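Local coordinates for protein taurocyamine kinase (Schistosoma mansoni, PDB 4WOD) that reversibly transfers phosphate between ATP and guanidino substrates, making N-phosphotaurocyamine from taurocyamine, at residues L468-L473 and G597-V602; M588-M593 and K604-G609; V643-P648 and K708-E713. The protein carries 4 engineered substitutions. All coordinates share one frame; numbering follows the deposited sequence.

Contact 1: L468-L473 and G597-V602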
# COMPACT_ATOMS: atom_id res chain seq x y z
N LEU A 468 44.85 -15.59 -4.22
CA LEU A 468 44.13 -14.34 -4.41
C LEU A 468 45.00 -13.13 -4.06
O LEU A 468 45.91 -13.23 -3.24
CB LEU A 468 42.85 -14.35 -3.57
CG LEU A 468 41.77 -15.36 -3.96
CD1 LEU A 468 40.81 -15.56 -2.81
CD2 LEU A 468 41.02 -14.90 -5.22
N PRO A 469 44.72 -11.97 -4.67
CA PRO A 469 45.55 -10.79 -4.36
C PRO A 469 45.00 -10.00 -3.18
O PRO A 469 45.14 -8.77 -3.15
CB PRO A 469 45.47 -9.97 -5.65
CG PRO A 469 44.08 -10.25 -6.14
CD PRO A 469 43.79 -11.70 -5.78
N PHE A 470 44.37 -10.68 -2.24
CA PHE A 470 43.92 -10.05 -1.00
C PHE A 470 43.76 -11.16 0.03
O PHE A 470 43.64 -12.33 -0.32
CB PHE A 470 42.61 -9.28 -1.20
CG PHE A 470 41.58 -10.02 -2.03
CD1 PHE A 470 41.37 -9.68 -3.36
CD2 PHE A 470 40.82 -11.03 -1.48
CE1 PHE A 470 40.43 -10.35 -4.13
CE2 PHE A 470 39.86 -11.71 -2.24
CZ PHE A 470 39.67 -11.36 -3.57
N GLY A 471 43.79 -10.80 1.30
CA GLY A 471 43.70 -11.79 2.36
C GLY A 471 42.80 -11.29 3.47
O GLY A 471 41.60 -11.12 3.29
N ASP A 472 43.40 -11.07 4.63
CA ASP A 472 42.69 -10.52 5.78
C ASP A 472 43.03 -9.04 5.93
O ASP A 472 44.14 -8.67 6.32
CB ASP A 472 43.04 -11.28 7.05
CG ASP A 472 42.15 -10.92 8.22
OD1 ASP A 472 41.66 -9.77 8.28
OD2 ASP A 472 41.93 -11.80 9.08
N LEU A 473 42.05 -8.19 5.63
CA LEU A 473 42.26 -6.75 5.63
C LEU A 473 42.40 -6.16 7.04
O LEU A 473 42.64 -4.96 7.19
CB LEU A 473 41.11 -6.07 4.90
CG LEU A 473 40.65 -6.64 3.56
CD1 LEU A 473 39.52 -5.79 2.97
CD2 LEU A 473 41.79 -6.76 2.58
N GLY A 597 37.63 -9.48 8.97
CA GLY A 597 37.99 -8.84 7.72
C GLY A 597 38.63 -9.75 6.69
O GLY A 597 39.30 -9.27 5.77
N ASN A 598 38.43 -11.05 6.83
CA ASN A 598 39.04 -12.01 5.92
C ASN A 598 38.28 -12.14 4.60
O ASN A 598 37.48 -13.06 4.41
CB ASN A 598 39.16 -13.38 6.57
CG ASN A 598 40.08 -14.29 5.81
OD1 ASN A 598 40.49 -13.98 4.69
ND2 ASN A 598 40.41 -15.43 6.41
N LEU A 599 38.56 -11.20 3.70
CA LEU A 599 37.91 -11.10 2.40
C LEU A 599 38.21 -12.29 1.51
O LEU A 599 37.37 -12.73 0.73
CB LEU A 599 38.33 -9.80 1.71
CG LEU A 599 37.92 -9.57 0.26
CD1 LEU A 599 36.41 -9.61 0.13
CD2 LEU A 599 38.49 -8.23 -0.24
N ALA A 600 39.43 -12.82 1.63
CA ALA A 600 39.82 -13.93 0.78
C ALA A 600 38.93 -15.13 1.07
O ALA A 600 38.55 -15.84 0.15
CB ALA A 600 41.29 -14.28 0.99
N ALA A 601 38.60 -15.36 2.35
CA ALA A 601 37.77 -16.50 2.73
C ALA A 601 36.28 -16.29 2.37
O ALA A 601 35.59 -17.24 2.02
CB ALA A 601 37.91 -16.78 4.23
N VAL A 602 35.80 -15.05 2.48
CA VAL A 602 34.42 -14.75 2.08
C VAL A 602 34.28 -14.93 0.57
O VAL A 602 33.32 -15.53 0.06
CB VAL A 602 34.03 -13.31 2.48
CG1 VAL A 602 32.56 -13.03 2.10
CG2 VAL A 602 34.24 -13.10 3.96
O HOH W 1 39.96 -10.36 10.37
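Leu599, in the first turn of helix 599-614, sits against Phe470 of the loop 468-473. Its CB lies 3.9 Å from Gly471 O. CG is anti to the backbone N (chi1 172°) and comes within 3.7 Å of Phe470 CD2. At the tip, CD2 lies over one face of the phenyl ring, offset toward the rim, in a CH-pi contact 4.1 Å from the ring centroid, and also meets Leu473 CD1 at 4.2 Å. Leu468 CB lies over the opposite face of the ring. Ala600 CB approaches Phe470 O to 3.3 Å. The direct hydrogen bonds run backbone to backbone: Ala600 N donates to Gly471 O (3.2 Å, N-H...O 161°), and Leu473 N to Gly597 O (3.0 Å). A water accepts from Gly597 N and donates weakly to Asp472 OD2. The Asp472 carboxylate stacks on the Asn598 amide with planes 10° apart, while Asp472 OD1 takes the N-H of Asp474. Phe470 also meets Tyr603 edge-to-face. Gly471 O thus takes a first-turn N-H that has no carbonyl earlier in the helix, tying the loop to the helix start, while Asn598 caps the helix from within its own segment, its OD1 accepting weakly from Ala601 N.

Contact 2: M588-M593 and K604-G609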
# COMPACT_ATOMS: atom_id res chain seq x y z
N MET A 588 18.09 -14.59 -8.13
CA MET A 588 18.91 -14.89 -6.95
C MET A 588 19.82 -13.75 -6.54
O MET A 588 20.36 -13.04 -7.38
CB MET A 588 19.77 -16.13 -7.19
CG MET A 588 19.05 -17.44 -7.27
SD MET A 588 20.31 -18.73 -7.61
CE MET A 588 20.73 -18.39 -9.31
N ARG A 589 20.00 -13.60 -5.23
CA ARG A 589 21.10 -12.82 -4.70
C ARG A 589 21.90 -13.86 -3.92
O ARG A 589 21.35 -14.49 -3.02
CB ARG A 589 20.62 -11.64 -3.82
CG ARG A 589 21.76 -10.78 -3.27
CD ARG A 589 21.32 -9.43 -2.61
NE ARG A 589 19.93 -9.42 -2.15
CZ ARG A 589 19.56 -9.32 -0.87
NH1 ARG A 589 20.47 -9.26 0.09
NH2 ARG A 589 18.27 -9.31 -0.54
N ILE A 590 23.14 -14.10 -4.33
CA ILE A 590 23.99 -15.10 -3.67
C ILE A 590 25.03 -14.38 -2.82
O ILE A 590 25.78 -13.55 -3.32
CB ILE A 590 24.69 -16.02 -4.70
CG1 ILE A 590 23.66 -16.66 -5.64
CG2 ILE A 590 25.53 -17.12 -3.99
CD1 ILE A 590 24.29 -17.35 -6.85
N ILE A 591 25.09 -14.73 -1.54
CA ILE A 591 25.79 -13.91 -0.54
C ILE A 591 26.77 -14.72 0.29
O ILE A 591 26.42 -15.78 0.77
CB ILE A 591 24.78 -13.25 0.44
CG1 ILE A 591 23.76 -12.38 -0.31
CG2 ILE A 591 25.48 -12.42 1.51
CD1 ILE A 591 22.39 -12.41 0.34
N SER A 592 27.98 -14.21 0.46
CA SER A 592 28.91 -14.82 1.41
C SER A 592 29.29 -13.75 2.42
O SER A 592 29.51 -12.61 2.05
CB SER A 592 30.16 -15.36 0.70
OG SER A 592 31.03 -16.00 1.64
N MET A 593 29.35 -14.11 3.70
CA MET A 593 29.74 -13.14 4.70
C MET A 593 30.23 -13.80 5.99
O MET A 593 29.95 -14.97 6.23
CB MET A 593 28.57 -12.21 5.02
CG MET A 593 27.42 -12.94 5.68
SD MET A 593 26.08 -11.88 6.26
CE MET A 593 25.49 -11.12 4.76
N LYS A 604 36.26 -16.63 -1.56
CA LYS A 604 36.41 -18.03 -1.94
C LYS A 604 35.09 -18.79 -1.76
O LYS A 604 34.64 -19.47 -2.68
CB LYS A 604 37.53 -18.67 -1.11
CG LYS A 604 37.89 -20.10 -1.55
CD LYS A 604 39.21 -20.57 -0.93
CE LYS A 604 39.51 -22.03 -1.26
NZ LYS A 604 38.49 -22.91 -0.65
N ARG A 605 34.46 -18.66 -0.59
CA ARG A 605 33.19 -19.33 -0.31
C ARG A 605 32.11 -18.88 -1.30
O ARG A 605 31.39 -19.70 -1.85
CB ARG A 605 32.73 -19.04 1.13
CG ARG A 605 31.48 -19.79 1.54
CD ARG A 605 31.26 -19.71 3.06
NE ARG A 605 31.31 -18.33 3.52
CZ ARG A 605 32.26 -17.82 4.29
NH1 ARG A 605 33.25 -18.59 4.73
NH2 ARG A 605 32.21 -16.54 4.64
N LEU A 606 32.02 -17.57 -1.53
CA LEU A 606 31.10 -17.08 -2.56
C LEU A 606 31.33 -17.74 -3.93
O LEU A 606 30.39 -18.27 -4.51
CB LEU A 606 31.20 -15.57 -2.73
CG LEU A 606 30.20 -15.08 -3.79
CD1 LEU A 606 28.75 -15.52 -3.45
CD2 LEU A 606 30.27 -13.58 -3.97
N ILE A 607 32.56 -17.71 -4.45
CA ILE A 607 32.81 -18.22 -5.81
C ILE A 607 32.45 -19.70 -5.92
O ILE A 607 31.82 -20.15 -6.90
CB ILE A 607 34.30 -18.00 -6.26
CG1 ILE A 607 34.68 -16.52 -6.19
CG2 ILE A 607 34.52 -18.56 -7.67
CD1 ILE A 607 33.70 -15.59 -6.85
N GLU A 608 32.80 -20.47 -4.90
CA GLU A 608 32.54 -21.89 -4.91
C GLU A 608 31.03 -22.15 -4.86
O GLU A 608 30.55 -23.10 -5.48
CB GLU A 608 33.24 -22.56 -3.74
CG GLU A 608 34.75 -22.61 -3.92
CD GLU A 608 35.47 -23.07 -2.67
OE1 GLU A 608 34.78 -23.31 -1.64
OE2 GLU A 608 36.72 -23.15 -2.71
N GLY A 609 30.29 -21.28 -4.18
CA GLY A 609 28.85 -21.41 -4.12
C GLY A 609 28.17 -21.08 -5.44
O GLY A 609 27.18 -21.70 -5.84
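Ser592 and Leu606 meet where strand 588-593 and helix 604-609 come closest: Ser592 CB lies 3.6 Å from Leu606 CB. Two residues earlier, its CB likewise directed toward the helix, Ile590 brings CG2 to 3.6 Å from Leu606 CD1; Leu606 CD1 is also 3.6 Å from Ile590 O. Leu606 CG stands anti to the backbone N (chi1 -179°), and the side chain continues toward the strand to cross Ile590 obliquely. Strand 588-595 and helix 599-614 form a beta-alpha unit of the catalytic domain: the chain leaves the sheet, turns, and runs back over it, the two short segments crossing at 151° with their axes 7.5 Å apart. Past this apolar patch, Arg605 brings NE to 3.0 Å from Ser592 OG and NH2 to 3.2 Å from Met593 O, both oblique to the guanidinium. The guanidinium is hydrogen-bonded through NE to Thr577 O and through NH2 to Gln594 OE1, and salt-bridged from NH1 to Glu522, while Ser592 OG bonds Val602 O. On the far flank the helix turns to partly exposed, charged side chains. There Lys604, its CB directed away from the strand, forms a salt bridge from NZ to Glu608 OE2 at 2.7 Å, one helical turn along.

Contact 3: V643-P648 and K708-E713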
# COMPACT_ATOMS: atom_id res chain seq x y z
N VAL A 643 32.53 -4.09 3.49
CA VAL A 643 32.92 -4.29 4.88
C VAL A 643 32.14 -3.36 5.78
O VAL A 643 31.75 -2.26 5.38
CB VAL A 643 34.44 -4.03 5.12
CG1 VAL A 643 35.28 -5.10 4.45
CG2 VAL A 643 34.84 -2.62 4.67
N LEU A 644 31.92 -3.80 7.01
CA LEU A 644 31.45 -2.90 8.05
C LEU A 644 32.69 -2.33 8.74
O LEU A 644 33.38 -3.03 9.49
CB LEU A 644 30.54 -3.63 9.03
CG LEU A 644 29.63 -2.74 9.87
CD1 LEU A 644 29.06 -1.62 9.02
CD2 LEU A 644 28.53 -3.58 10.47
N LEU A 645 32.99 -1.06 8.47
CA LEU A 645 34.26 -0.45 8.86
C LEU A 645 34.13 0.60 9.97
O LEU A 645 33.32 1.53 9.88
CB LEU A 645 34.94 0.17 7.64
CG LEU A 645 36.36 0.71 7.78
CD1 LEU A 645 37.33 -0.42 8.09
CD2 LEU A 645 36.79 1.46 6.53
N LYS A 646 34.94 0.45 11.02
CA LYS A 646 35.00 1.44 12.09
C LYS A 646 36.13 2.45 11.86
O LYS A 646 37.31 2.13 12.04
CB LYS A 646 35.19 0.77 13.45
CG LYS A 646 34.12 -0.25 13.78
CD LYS A 646 34.20 -0.67 15.23
CE LYS A 646 35.56 -1.22 15.56
NZ LYS A 646 35.61 -1.76 16.94
N ILE A 647 35.76 3.65 11.46
CA ILE A 647 36.74 4.71 11.27
C ILE A 647 36.27 6.01 11.93
O ILE A 647 35.89 6.96 11.24
CB ILE A 647 37.04 4.94 9.76
CG1 ILE A 647 35.75 4.97 8.94
CG2 ILE A 647 37.95 3.86 9.23
CD1 ILE A 647 35.98 5.32 7.49
N PRO A 648 36.30 6.06 13.27
CA PRO A 648 35.82 7.22 14.04
C PRO A 648 36.53 8.52 13.65
O PRO A 648 35.88 9.57 13.53
CB PRO A 648 36.15 6.84 15.49
CG PRO A 648 36.21 5.36 15.48
CD PRO A 648 36.80 5.00 14.16
N LYS A 708 43.60 1.42 2.22
CA LYS A 708 43.94 2.83 2.27
C LYS A 708 43.28 3.53 3.43
O LYS A 708 43.94 4.19 4.21
CB LYS A 708 43.55 3.52 0.96
CG LYS A 708 44.76 4.07 0.22
CD LYS A 708 45.02 5.54 0.60
CE LYS A 708 46.41 5.69 1.23
NZ LYS A 708 47.46 5.17 0.30
N MET A 709 41.96 3.40 3.51
CA MET A 709 41.18 3.98 4.61
C MET A 709 41.74 3.63 5.98
O MET A 709 41.90 4.50 6.84
CB MET A 709 39.73 3.52 4.53
CG MET A 709 38.94 4.18 3.43
SD MET A 709 37.17 3.85 3.57
CE MET A 709 36.59 4.65 2.09
N ILE A 710 42.03 2.35 6.19
CA ILE A 710 42.53 1.88 7.47
C ILE A 710 43.88 2.51 7.78
O ILE A 710 44.10 3.00 8.88
CB ILE A 710 42.64 0.34 7.52
CG1 ILE A 710 41.25 -0.29 7.53
CG2 ILE A 710 43.43 -0.10 8.74
CD1 ILE A 710 41.25 -1.81 7.64
N GLU A 711 44.78 2.52 6.80
CA GLU A 711 46.08 3.12 7.04
C GLU A 711 45.99 4.64 7.15
O GLU A 711 46.82 5.27 7.80
CB GLU A 711 47.07 2.71 5.95
CG GLU A 711 48.02 1.64 6.44
CD GLU A 711 49.08 2.21 7.36
OE1 GLU A 711 49.08 3.44 7.57
OE2 GLU A 711 49.87 1.42 7.92
N ILE A 712 44.97 5.24 6.53
CA ILE A 712 44.71 6.66 6.73
C ILE A 712 44.26 6.88 8.17
O ILE A 712 44.70 7.83 8.82
CB ILE A 712 43.64 7.22 5.77
CG1 ILE A 712 44.16 7.23 4.32
CG2 ILE A 712 43.21 8.62 6.19
CD1 ILE A 712 45.45 7.97 4.15
N GLU A 713 43.41 5.99 8.65
CA GLU A 713 42.80 6.10 9.98
C GLU A 713 43.81 6.13 11.13
O GLU A 713 43.69 6.96 12.01
CB GLU A 713 41.80 4.95 10.19
CG GLU A 713 41.09 4.91 11.55
CD GLU A 713 40.14 6.06 11.79
OE1 GLU A 713 39.87 6.84 10.85
OE2 GLU A 713 39.64 6.16 12.92
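Leu645 of strand 643-646 points into helix 708-713 and divides its two methyl groups between neighbouring helix residues. CD2 reaches Met709 SD at 3.8 Å, and CD1 reaches Ile710 CG1 at 4.0 Å. Chi1 (-172°, CG anti to the backbone N) carries Leu645 CG toward the helix, and chi2 near 64° sets the two methyls. Ile647, two residues on, adds a looser apolar touch, its CD1 4.4 Å from Met709 SD. These side chains are buried and belong to the core between the sheet of the catalytic domain and the C-terminal helix 695-715. Met709 and Leu645 both also lean on Ile685 of the adjacent strand 682-687, so the helix rests on more than one strand.

The second kind of contact is made by a carboxylate. Glu713 has its CG anti to the backbone N, and a bend at chi2 (67°) places CD beside Ile647 and Pro648, just past the strand. Its OE1 lies 3.6 Å from Ile647 CB, and its CG lies 4.0 Å from Ile647 CG2. OE2 lies 3.3 Å from Pro648 CD, the two side chains crossing at about a right angle. No hydrogen bond joins the segments; OE2 comes near Pro648 N, which has no hydrogen to give.

The carboxylate oxygens are satisfied just beyond: OE1 accepts from Leu650 N and OE2 from Lys649 N, in the residues directly after Pro648. A buried acid with both oxygens given to successive backbone N-H groups is consistent with a charged carboxylate held by these N-H groups, while Ile647 and Pro648 carbons pack against it.

All three contacts lie in the C-terminal half of the duplicated chain, away from the arginine-binding pocket of the first half. Contacts 1 and 2 lie 14 Å apart between centres and share helix 599-614; their segments alternate along the chain, and Val602 CG1 packs on Met593 N where they touch. Contact 3 follows in sequence, its centre 16 Å from contact 1 and 24 Å from contact 2; Leu473 O packs on Ile710 CD1 where contacts 1 and 3 meet. Strands 588-595 and 639-646 flank strand 480-489 in one eight-stranded antiparallel sheet, which carries predicted ATP-binding residues. Contacts 2 and 3 pack helices 599-614 and 695-715 on it; contact 1 joins loop 468-473 to the start of helix 599-614.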